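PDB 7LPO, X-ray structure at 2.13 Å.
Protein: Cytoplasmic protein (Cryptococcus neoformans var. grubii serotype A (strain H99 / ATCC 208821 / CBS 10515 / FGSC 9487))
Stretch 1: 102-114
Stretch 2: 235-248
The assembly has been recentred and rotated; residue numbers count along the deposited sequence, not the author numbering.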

# COMPACT_ATOMS: atom_id res chain seq x y z
N VAL A 102 1.77 -4.79 7.95
CA VAL A 102 2.90 -4.01 7.47
C VAL A 102 4.14 -4.31 8.30
O VAL A 102 4.11 -4.20 9.53
CB VAL A 102 2.57 -2.50 7.51
CG1 VAL A 102 3.77 -1.68 7.11
CG2 VAL A 102 1.37 -2.18 6.64
N PHE A 103 5.23 -4.68 7.62
CA PHE A 103 6.54 -4.79 8.24
C PHE A 103 7.58 -4.28 7.25
O PHE A 103 7.34 -4.25 6.04
CB PHE A 103 6.87 -6.23 8.67
CG PHE A 103 7.08 -7.18 7.54
CD1 PHE A 103 5.99 -7.80 6.94
CD2 PHE A 103 8.34 -7.44 7.05
CE1 PHE A 103 6.16 -8.67 5.88
CE2 PHE A 103 8.53 -8.31 6.00
CZ PHE A 103 7.43 -8.93 5.41
N THR A 104 8.72 -3.85 7.76
CA THR A 104 9.76 -3.32 6.89
C THR A 104 11.01 -4.18 6.96
O THR A 104 11.30 -4.82 7.98
CB THR A 104 10.12 -1.87 7.24
OG1 THR A 104 10.69 -1.82 8.56
CG2 THR A 104 8.86 -0.99 7.15
N TRP A 105 11.73 -4.21 5.85
CA TRP A 105 13.06 -4.80 5.81
C TRP A 105 13.95 -4.24 6.91
O TRP A 105 14.71 -4.99 7.54
CB TRP A 105 13.65 -4.54 4.42
CG TRP A 105 14.96 -5.16 4.12
CD1 TRP A 105 15.64 -6.07 4.86
CD2 TRP A 105 15.76 -4.89 2.96
NE1 TRP A 105 16.81 -6.39 4.23
CE2 TRP A 105 16.91 -5.67 3.07
CE3 TRP A 105 15.59 -4.07 1.84
CZ2 TRP A 105 17.91 -5.65 2.10
CZ3 TRP A 105 16.59 -4.04 0.89
CH2 TRP A 105 17.73 -4.83 1.02
N GLU A 106 13.85 -2.94 7.17
CA GLU A 106 14.69 -2.33 8.20
C GLU A 106 14.45 -3.00 9.55
O GLU A 106 15.40 -3.24 10.31
CB GLU A 106 14.42 -0.83 8.32
CG GLU A 106 15.13 -0.18 9.50
CD GLU A 106 14.85 1.31 9.66
OE1 GLU A 106 15.55 1.95 10.46
OE2 GLU A 106 13.93 1.85 8.99
N SER A 107 13.18 -3.26 9.89
CA SER A 107 12.87 -3.82 11.20
C SER A 107 13.39 -5.24 11.35
O SER A 107 13.56 -5.70 12.49
CB SER A 107 11.35 -3.77 11.44
OG SER A 107 10.66 -4.69 10.60
N LEU A 108 13.69 -5.92 10.25
CA LEU A 108 14.20 -7.28 10.28
C LEU A 108 15.72 -7.37 10.21
O LEU A 108 16.29 -8.36 10.70
CB LEU A 108 13.63 -8.10 9.13
CG LEU A 108 12.13 -8.36 9.08
CD1 LEU A 108 11.77 -9.08 7.78
CD2 LEU A 108 11.66 -9.17 10.28
N GLU A 109 16.41 -6.38 9.62
CA GLU A 109 17.84 -6.52 9.35
C GLU A 109 18.60 -5.22 9.59
O GLU A 109 19.64 -4.98 8.97
CB GLU A 109 18.07 -7.01 7.91
CG GLU A 109 19.39 -7.72 7.64
CD GLU A 109 19.44 -8.40 6.26
OE1 GLU A 109 18.55 -8.17 5.43
OE2 GLU A 109 20.37 -9.18 6.01
N HIS A 110 18.12 -4.39 10.51
CA HIS A 110 18.78 -3.12 10.79
C HIS A 110 20.18 -3.31 11.35
O HIS A 110 21.04 -2.43 11.17
CB HIS A 110 17.95 -2.31 11.78
CG HIS A 110 17.54 -3.09 12.99
ND1 HIS A 110 18.37 -3.26 14.08
CD2 HIS A 110 16.40 -3.74 13.28
CE1 HIS A 110 17.75 -4.00 14.99
NE2 HIS A 110 16.55 -4.30 14.53
N ALA A 111 20.42 -4.41 12.05
CA ALA A 111 21.72 -4.60 12.70
C ALA A 111 22.87 -4.77 11.71
O ALA A 111 24.01 -4.50 12.07
CB ALA A 111 21.67 -5.82 13.63
N GLY A 112 22.59 -5.22 10.50
CA GLY A 112 23.61 -5.42 9.50
C GLY A 112 23.25 -6.59 8.62
O GLY A 112 22.32 -7.35 8.91
N PRO A 113 23.99 -6.77 7.52
CA PRO A 113 23.70 -7.90 6.62
C PRO A 113 23.68 -9.23 7.35
O PRO A 113 24.65 -9.60 8.01
CB PRO A 113 24.84 -7.85 5.59
CG PRO A 113 25.45 -6.51 5.72
CD PRO A 113 25.13 -5.95 7.07
N LYS A 114 22.56 -9.95 7.24
CA LYS A 114 22.36 -11.27 7.83
C LYS A 114 22.37 -11.26 9.35
O LYS A 114 22.48 -12.33 9.97
CB LYS A 114 23.40 -12.27 7.30
CG LYS A 114 23.09 -12.72 5.88
CD LYS A 114 24.24 -13.44 5.23
CE LYS A 114 23.94 -13.69 3.76
NZ LYS A 114 24.86 -14.71 3.17
N PHE A 235 23.12 -8.71 -4.65
CA PHE A 235 23.34 -8.41 -3.24
C PHE A 235 22.07 -7.84 -2.60
O PHE A 235 21.58 -8.38 -1.61
CB PHE A 235 24.52 -7.44 -3.12
CG PHE A 235 24.95 -7.14 -1.71
CD1 PHE A 235 24.36 -6.11 -1.00
CD2 PHE A 235 25.95 -7.88 -1.11
CE1 PHE A 235 24.76 -5.84 0.30
CE2 PHE A 235 26.34 -7.62 0.19
CZ PHE A 235 25.75 -6.59 0.89
N LEU A 236 21.50 -6.79 -3.19
CA LEU A 236 20.32 -6.17 -2.60
C LEU A 236 19.12 -7.11 -2.64
O LEU A 236 18.42 -7.28 -1.63
CB LEU A 236 19.99 -4.85 -3.30
CG LEU A 236 21.03 -3.73 -3.14
CD1 LEU A 236 20.69 -2.48 -3.96
CD2 LEU A 236 21.19 -3.37 -1.67
N GLN A 237 18.84 -7.73 -3.80
CA GLN A 237 17.66 -8.58 -3.89
C GLN A 237 17.79 -9.80 -2.98
O GLN A 237 16.82 -10.19 -2.31
CB GLN A 237 17.42 -9.03 -5.34
CG GLN A 237 16.90 -7.94 -6.26
CD GLN A 237 16.18 -8.49 -7.50
OE1 GLN A 237 15.45 -9.49 -7.42
NE2 GLN A 237 16.37 -7.83 -8.63
N ASP A 238 18.97 -10.42 -2.93
CA ASP A 238 19.15 -11.61 -2.10
C ASP A 238 18.99 -11.29 -0.62
O ASP A 238 18.44 -12.09 0.14
CB ASP A 238 20.53 -12.24 -2.35
CG ASP A 238 20.63 -12.95 -3.69
OD1 ASP A 238 19.62 -13.03 -4.41
OD2 ASP A 238 21.73 -13.42 -4.02
N HIS A 239 19.50 -10.14 -0.18
CA HIS A 239 19.35 -9.81 1.24
C HIS A 239 17.89 -9.50 1.58
O HIS A 239 17.40 -9.89 2.65
CB HIS A 239 20.27 -8.64 1.62
CG HIS A 239 21.68 -9.05 1.90
ND1 HIS A 239 22.64 -9.15 0.91
CD2 HIS A 239 22.30 -9.40 3.06
CE1 HIS A 239 23.78 -9.54 1.45
NE2 HIS A 239 23.60 -9.71 2.75
N PHE A 240 17.17 -8.84 0.67
CA PHE A 240 15.76 -8.55 0.92
C PHE A 240 14.93 -9.83 0.94
O PHE A 240 14.10 -10.04 1.84
CB PHE A 240 15.22 -7.58 -0.13
CG PHE A 240 13.72 -7.45 -0.13
CD1 PHE A 240 13.07 -6.77 0.89
CD2 PHE A 240 12.97 -8.02 -1.13
CE1 PHE A 240 11.69 -6.67 0.90
CE2 PHE A 240 11.60 -7.92 -1.13
CZ PHE A 240 10.96 -7.24 -0.12
N ILE A 241 15.15 -10.71 -0.04
CA ILE A 241 14.42 -11.97 -0.11
C ILE A 241 14.79 -12.87 1.06
O ILE A 241 13.93 -13.56 1.63
CB ILE A 241 14.67 -12.64 -1.47
CG1 ILE A 241 14.08 -11.76 -2.59
CG2 ILE A 241 14.09 -14.05 -1.51
CD1 ILE A 241 14.41 -12.21 -4.00
N ASP A 242 16.06 -12.86 1.47
CA ASP A 242 16.47 -13.63 2.64
C ASP A 242 15.80 -13.12 3.90
O ASP A 242 15.39 -13.91 4.76
CB ASP A 242 17.99 -13.59 2.81
CG ASP A 242 18.72 -14.55 1.89
OD1 ASP A 242 18.06 -15.23 1.07
OD2 ASP A 242 19.98 -14.61 1.98
N ALA A 243 15.70 -11.80 4.05
CA ALA A 243 15.13 -11.26 5.28
C ALA A 243 13.65 -11.60 5.39
O ALA A 243 13.20 -12.09 6.43
CB ALA A 243 15.34 -9.75 5.34
N VAL A 244 12.89 -11.35 4.32
CA VAL A 244 11.49 -11.77 4.32
C VAL A 244 11.40 -13.28 4.50
O VAL A 244 10.57 -13.79 5.26
CB VAL A 244 10.78 -11.31 3.03
CG1 VAL A 244 9.31 -11.79 3.02
CG2 VAL A 244 10.87 -9.81 2.89
N GLY A 245 12.28 -14.02 3.83
CA GLY A 245 12.26 -15.47 3.95
C GLY A 245 12.50 -15.94 5.37
O GLY A 245 11.96 -16.97 5.77
N GLU A 246 13.28 -15.20 6.14
CA GLU A 246 13.52 -15.59 7.53
C GLU A 246 12.29 -15.35 8.39
O GLU A 246 12.02 -16.11 9.33
CB GLU A 246 14.72 -14.81 8.09
CG GLU A 246 16.05 -15.29 7.58
CD GLU A 246 16.47 -16.61 8.18
OE1 GLU A 246 16.19 -16.86 9.38
OE2 GLU A 246 17.08 -17.42 7.46
N LEU A 247 11.53 -14.29 8.11
CA LEU A 247 10.27 -14.09 8.82
C LEU A 247 9.30 -15.22 8.51
O LEU A 247 8.73 -15.83 9.42
CB LEU A 247 9.66 -12.74 8.44
CG LEU A 247 8.28 -12.40 8.99
CD1 LEU A 247 8.28 -12.54 10.50
CD2 LEU A 247 7.87 -10.99 8.57
N ALA A 248 9.13 -15.53 7.21
CA ALA A 248 8.25 -16.63 6.81
C ALA A 248 8.68 -17.93 7.46
O ALA A 248 7.85 -18.66 8.02
CB ALA A 248 8.24 -16.77 5.29
O HOH W 1 19.56 -10.87 4.48

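No direct hydrogen bond joins these two stretches, yet a carboxylate sits at the heart of the contact. E109 is buried, and its side chain approaches helix 235-248 without donating or accepting directly across the boundary. Its OE1 lies 3.5 Å from H239 O, but both atoms are acceptors and no bond can form between them. The link is made instead by water 1, which donates to E109 OE2 at 2.4 Å, a very short separation, and to H239 O at 3.0 Å. With its two protons, the water bridges E109 OE2 and H239 O, two acceptors that could not bond to each other directly.

The example illustrates a general principle: a charged group can be buried in a largely apolar contact if its own segment supplies donors. Here W105 NE1 donates to E109 OE1 at 2.8 Å, with a nearly linear angle of 170°, and K114 N donates to E109 OE2 at 2.6 Å. The carboxylate therefore ties the start of its helix to the loop that follows, while the methyl of A243, its CB 3.6 Å from E109 OE1, packs beside it. H239 is likewise committed within its own helix, where its ND1 donates to F235 O at 2.8 Å. This leaves the rest of its ring to pack: P113 CB comes within 3.6 Å of H239 NE2, and E109 OE2 lies at the ring edge, 3.5 Å from H239 CD2.

With its indole nitrogen held by E109, W105 presents a broad surface to the helix and is the residue of its stretch most covered by the other. F240 CB stands over the six-membered ring, 3.8 Å from its centroid and only 5° off the normal, an almost ideal CH-pi contact. The F240 ring then turns its edge toward the same indole, the planes inclined at 66° and the centroids 5.5 Å apart. A243 again fills space economically, its CB 3.7 Å from W105 CD1; the small side chain accompanies a close backbone approach, with the CA atoms of L108 and A243 6.5 Å apart.

Farther along the helix the packing is made mainly by apolar side chains, although L108 CD1 comes closest to a backbone oxygen, A243 O, at 3.6 Å, and lies 4.3 Å from L247 CB. L247 CD2 in turn sits over the F103 ring, 3.7 Å from its centroid and 7° off the normal, while V244 CG2 meets the ring edge, 4.2 Å from F103 CE2. The two helix axes cross at 75°, and strand residue F103 and loop residues P113 and K114 also take part in the contact.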